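Local coordinates for stage III sporulation protein AF (PDB 6DCS) that is a component of a sporulation-essential channel in Bacillus subtilis, where its ring-building motif domain probably helps assemble a ring, at residues R12-K24 with I41-I55. Residues are numbered along the deposited sequence; the frame is centred on the assembly and turned at random.
Sequences RAYILEEMAVQLK and IKLTAGEKVDSEEDI. With SO4 (sulfate ion), chain D; SO4 (sulfate ion), chain C.
Met19 and Ile55 meet tip to tip, with Met19 CE 3.7 Å from Ile55 CG1, in the packing of the first helix of a ring-building motif domain against its three-stranded sheet. The axes of helix 12-24 and strand 41-45 lie 9.5 Å apart and run at 142°, so the helix passes over the strand roughly antiparallel. Along the strand, side chains alternate: Ile41, Leu43 and Ala45 point at the helix, while Lys42 and Thr44 turn away. Leu43 crosses both Leu16 and Leu23, its CD2 lying 4.0 Å from Leu23 CD1, and its other methyl reaches Ala20 CB. With CG of Leu16 anti to the backbone N (chi1 -164°), its CD1 reaches Leu43 CD2 while both methyls, CD2 more closely, lie against Ala45 CB. At the end of this row, Ile41 CD1 lies against Lys24, 3.8 Å from Lys24 CA.

Beyond the strand the chain curls back to the helix, bringing Val49 and Ser51 against Arg12, Ile15 and Met19. Val49 splits its branches: CG1 slides past Ile15 CG2 at 3.7 Å, whereas CG2 meets the aliphatic part of Arg12. Met19 CG stands beside its own backbone N, and a bend at chi3 carries CE to Ile55, while SD lies 3.3 Å from Ser51 O. Shortening Met19 to alanine would remove SD and CE, and is likely to leave Ile55 CG1 without its apolar neighbour and open a gap between helix and loop.

Two sulfates, probably from the crystallisation liquor, sit at the Arg12 end of the contact, one bound by Arg12 N and the other by Glu47 N. Between them, Arg12 NH1 makes a weak hydrogen bond to Glu47 O, 2.6 Å long but bent to 115°.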
# COMPACT_ATOMS: atom_id res chain seq x y z
N ARG A 12 23.14 -2.16 1.14
CA ARG A 12 21.92 -2.91 1.33
C ARG A 12 20.70 -2.02 1.12
O ARG A 12 19.73 -2.43 0.49
CB ARG A 12 21.90 -3.54 2.72
CG ARG A 12 22.37 -4.98 2.75
CD ARG A 12 22.17 -5.55 4.15
NE ARG A 12 23.26 -5.21 5.07
CZ ARG A 12 24.11 -6.10 5.58
NH1 ARG A 12 23.98 -7.37 5.24
NH2 ARG A 12 25.08 -5.71 6.41
N ALA A 13 20.75 -0.78 1.61
CA ALA A 13 19.61 0.10 1.40
C ALA A 13 19.46 0.49 -0.06
O ALA A 13 18.34 0.54 -0.58
CB ALA A 13 19.72 1.34 2.26
N TYR A 14 20.58 0.77 -0.74
CA TYR A 14 20.53 1.11 -2.16
C TYR A 14 19.74 0.07 -2.94
O TYR A 14 18.81 0.40 -3.70
CB TYR A 14 21.95 1.21 -2.72
CG TYR A 14 21.99 0.89 -4.21
CD1 TYR A 14 21.48 1.79 -5.13
CD2 TYR A 14 22.51 -0.31 -4.67
CE1 TYR A 14 21.49 1.51 -6.45
CE2 TYR A 14 22.54 -0.60 -5.98
CZ TYR A 14 22.01 0.31 -6.90
OH TYR A 14 22.00 0.05 -8.27
N ILE A 15 20.14 -1.19 -2.80
CA ILE A 15 19.48 -2.27 -3.50
C ILE A 15 18.00 -2.25 -3.20
O ILE A 15 17.15 -2.31 -4.11
CB ILE A 15 20.11 -3.61 -3.10
CG1 ILE A 15 21.48 -3.73 -3.74
CG2 ILE A 15 19.21 -4.76 -3.46
CD1 ILE A 15 22.34 -4.76 -3.05
N LEU A 16 17.67 -2.12 -1.91
CA LEU A 16 16.29 -2.07 -1.47
C LEU A 16 15.54 -0.88 -2.06
O LEU A 16 14.35 -0.98 -2.35
CB LEU A 16 16.25 -2.03 0.06
CG LEU A 16 14.93 -2.34 0.72
CD1 LEU A 16 14.48 -3.66 0.22
CD2 LEU A 16 15.03 -2.38 2.23
N GLU A 17 16.21 0.25 -2.29
CA GLU A 17 15.52 1.36 -2.95
C GLU A 17 15.38 1.14 -4.45
O GLU A 17 14.50 1.74 -5.07
CB GLU A 17 16.24 2.69 -2.73
CG GLU A 17 15.99 3.33 -1.36
CD GLU A 17 14.70 4.12 -1.32
OE1 GLU A 17 13.95 4.10 -2.31
OE2 GLU A 17 14.45 4.79 -0.29
N GLU A 18 16.23 0.30 -5.03
CA GLU A 18 16.11 -0.01 -6.45
C GLU A 18 14.92 -0.93 -6.67
O GLU A 18 14.06 -0.67 -7.52
CB GLU A 18 17.40 -0.65 -6.94
CG GLU A 18 17.30 -1.43 -8.23
CD GLU A 18 18.60 -2.15 -8.56
OE1 GLU A 18 19.67 -1.59 -8.22
OE2 GLU A 18 18.54 -3.26 -9.13
N MET A 19 14.85 -2.00 -5.89
CA MET A 19 13.67 -2.85 -5.89
C MET A 19 12.40 -2.04 -5.62
O MET A 19 11.32 -2.42 -6.07
CB MET A 19 13.81 -3.96 -4.83
CG MET A 19 14.68 -5.13 -5.25
SD MET A 19 14.82 -6.51 -4.07
CE MET A 19 14.77 -5.69 -2.48
N ALA A 20 12.52 -0.94 -4.89
CA ALA A 20 11.33 -0.21 -4.48
C ALA A 20 10.81 0.70 -5.59
O ALA A 20 9.60 0.80 -5.79
CB ALA A 20 11.62 0.59 -3.21
N VAL A 21 11.70 1.39 -6.34
CA VAL A 21 11.17 2.23 -7.42
C VAL A 21 10.62 1.36 -8.56
O VAL A 21 9.61 1.71 -9.18
CB VAL A 21 12.22 3.24 -7.94
CG1 VAL A 21 12.67 4.18 -6.83
CG2 VAL A 21 13.39 2.53 -8.62
N GLN A 22 11.27 0.22 -8.84
CA GLN A 22 10.77 -0.66 -9.89
C GLN A 22 9.42 -1.23 -9.50
O GLN A 22 8.52 -1.35 -10.33
CB GLN A 22 11.77 -1.79 -10.19
CG GLN A 22 12.81 -1.45 -11.29
CD GLN A 22 14.15 -2.20 -11.11
OE1 GLN A 22 14.17 -3.32 -10.59
NE2 GLN A 22 15.25 -1.57 -11.53
N LEU A 23 9.26 -1.56 -8.22
CA LEU A 23 7.95 -1.94 -7.72
C LEU A 23 6.96 -0.79 -7.79
O LEU A 23 5.78 -1.02 -8.04
CB LEU A 23 8.04 -2.38 -6.27
CG LEU A 23 8.52 -3.78 -5.97
CD1 LEU A 23 8.55 -3.98 -4.44
CD2 LEU A 23 7.64 -4.80 -6.70
N LYS A 24 7.40 0.43 -7.50
CA LYS A 24 6.48 1.55 -7.58
C LYS A 24 5.99 1.70 -9.01
O LYS A 24 4.78 1.69 -9.25
CB LYS A 24 7.14 2.83 -7.09
CG LYS A 24 6.16 3.99 -7.08
CD LYS A 24 6.55 5.10 -6.09
CE LYS A 24 7.80 5.89 -6.54
NZ LYS A 24 8.05 7.07 -5.65
N ILE A 41 5.08 3.94 -0.41
CA ILE A 41 5.38 2.52 -0.38
C ILE A 41 6.57 2.33 0.54
O ILE A 41 7.61 2.97 0.33
CB ILE A 41 5.70 1.98 -1.79
CG1 ILE A 41 4.50 2.13 -2.71
CG2 ILE A 41 6.07 0.51 -1.76
CD1 ILE A 41 4.75 1.62 -4.15
N LYS A 42 6.43 1.48 1.56
CA LYS A 42 7.48 1.27 2.58
C LYS A 42 7.91 -0.20 2.58
O LYS A 42 7.12 -1.09 2.96
CB LYS A 42 6.98 1.66 3.99
CG LYS A 42 6.62 3.14 4.24
CD LYS A 42 6.58 3.47 5.76
CE LYS A 42 5.16 3.70 6.32
NZ LYS A 42 4.91 3.10 7.70
N LEU A 43 9.17 -0.49 2.23
CA LEU A 43 9.66 -1.85 2.37
C LEU A 43 10.51 -2.03 3.65
O LEU A 43 11.11 -1.09 4.18
CB LEU A 43 10.47 -2.28 1.14
CG LEU A 43 9.73 -2.68 -0.17
CD1 LEU A 43 9.00 -1.52 -0.77
CD2 LEU A 43 10.73 -3.13 -1.18
N THR A 44 10.50 -3.25 4.17
CA THR A 44 11.43 -3.66 5.21
C THR A 44 12.16 -4.92 4.74
O THR A 44 11.64 -5.71 3.95
CB THR A 44 10.75 -3.92 6.58
OG1 THR A 44 10.20 -5.24 6.64
CG2 THR A 44 9.65 -2.90 6.89
N ALA A 45 13.40 -5.05 5.20
CA ALA A 45 14.21 -6.23 4.89
C ALA A 45 15.20 -6.45 6.03
O ALA A 45 15.46 -5.54 6.82
CB ALA A 45 14.93 -6.10 3.54
N GLY A 46 15.73 -7.66 6.10
CA GLY A 46 16.60 -8.14 7.17
C GLY A 46 18.05 -8.20 6.76
O GLY A 46 18.50 -7.45 5.88
N GLU A 47 18.80 -9.11 7.39
CA GLU A 47 20.26 -9.05 7.30
C GLU A 47 20.73 -9.05 5.86
O GLU A 47 21.57 -8.23 5.49
CB GLU A 47 20.93 -10.19 8.06
CG GLU A 47 22.45 -9.98 8.15
CD GLU A 47 22.90 -9.69 9.57
OE1 GLU A 47 22.02 -9.23 10.32
OE2 GLU A 47 24.09 -9.87 9.94
N LYS A 48 20.21 -9.94 5.02
CA LYS A 48 20.65 -10.02 3.64
C LYS A 48 19.58 -9.50 2.69
O LYS A 48 18.38 -9.58 2.98
CB LYS A 48 21.09 -11.44 3.29
CG LYS A 48 22.03 -12.08 4.36
CD LYS A 48 23.53 -11.78 4.14
CE LYS A 48 23.91 -10.39 4.67
NZ LYS A 48 25.09 -9.80 3.95
N VAL A 49 20.05 -8.90 1.60
CA VAL A 49 19.24 -8.20 0.62
C VAL A 49 19.83 -8.51 -0.75
O VAL A 49 20.65 -7.74 -1.27
CB VAL A 49 19.23 -6.68 0.87
CG1 VAL A 49 18.31 -5.98 -0.12
CG2 VAL A 49 18.79 -6.36 2.29
N ASP A 50 19.41 -9.63 -1.34
CA ASP A 50 19.95 -10.14 -2.59
C ASP A 50 18.90 -10.33 -3.69
O ASP A 50 19.28 -10.49 -4.86
CB ASP A 50 20.67 -11.49 -2.36
CG ASP A 50 22.15 -11.33 -2.04
OD1 ASP A 50 22.52 -10.32 -1.41
OD2 ASP A 50 22.93 -12.22 -2.42
N SER A 51 17.61 -10.33 -3.37
CA SER A 51 16.58 -10.42 -4.40
C SER A 51 15.26 -9.94 -3.81
O SER A 51 15.21 -9.47 -2.67
CB SER A 51 16.43 -11.86 -4.90
OG SER A 51 15.80 -12.64 -3.89
N GLU A 52 14.19 -10.10 -4.58
CA GLU A 52 12.86 -9.82 -4.07
C GLU A 52 12.51 -10.76 -2.92
O GLU A 52 11.85 -10.35 -1.95
CB GLU A 52 11.84 -9.95 -5.20
CG GLU A 52 11.62 -8.68 -5.99
CD GLU A 52 10.86 -8.93 -7.27
OE1 GLU A 52 9.64 -9.17 -7.15
OE2 GLU A 52 11.46 -8.86 -8.39
N GLU A 53 12.99 -12.01 -2.99
CA GLU A 53 12.76 -12.99 -1.93
C GLU A 53 13.02 -12.41 -0.56
O GLU A 53 12.30 -12.73 0.38
CB GLU A 53 13.65 -14.23 -2.14
CG GLU A 53 13.04 -15.30 -3.01
CD GLU A 53 13.03 -14.94 -4.51
OE1 GLU A 53 12.36 -15.66 -5.30
OE2 GLU A 53 13.71 -13.96 -4.91
N ASP A 54 14.03 -11.54 -0.43
CA ASP A 54 14.45 -11.05 0.89
C ASP A 54 13.59 -9.94 1.44
O ASP A 54 13.91 -9.44 2.51
CB ASP A 54 15.89 -10.55 0.85
CG ASP A 54 16.89 -11.65 0.63
OD1 ASP A 54 17.06 -12.47 1.56
OD2 ASP A 54 17.49 -11.69 -0.48
N ILE A 55 12.57 -9.48 0.72
CA ILE A 55 11.69 -8.44 1.25
C ILE A 55 10.80 -9.08 2.29
O ILE A 55 10.09 -10.06 1.99
CB ILE A 55 10.85 -7.81 0.14
CG1 ILE A 55 11.71 -6.99 -0.81
CG2 ILE A 55 9.77 -6.94 0.73
CD1 ILE A 55 10.93 -6.48 -2.03
S SO4 D . 17.03 -12.10 8.48
O1 SO4 D . 18.14 -12.60 9.31
O2 SO4 D . 16.70 -10.73 8.93
O3 SO4 D . 15.84 -12.95 8.61
O4 SO4 D . 17.45 -12.08 7.06
S SO4 C . 25.87 -1.84 4.17
O1 SO4 C . 26.23 -1.02 5.36
O2 SO4 C . 25.47 -3.19 4.56
O3 SO4 C . 26.97 -1.85 3.18
O4 SO4 C . 24.66 -1.28 3.56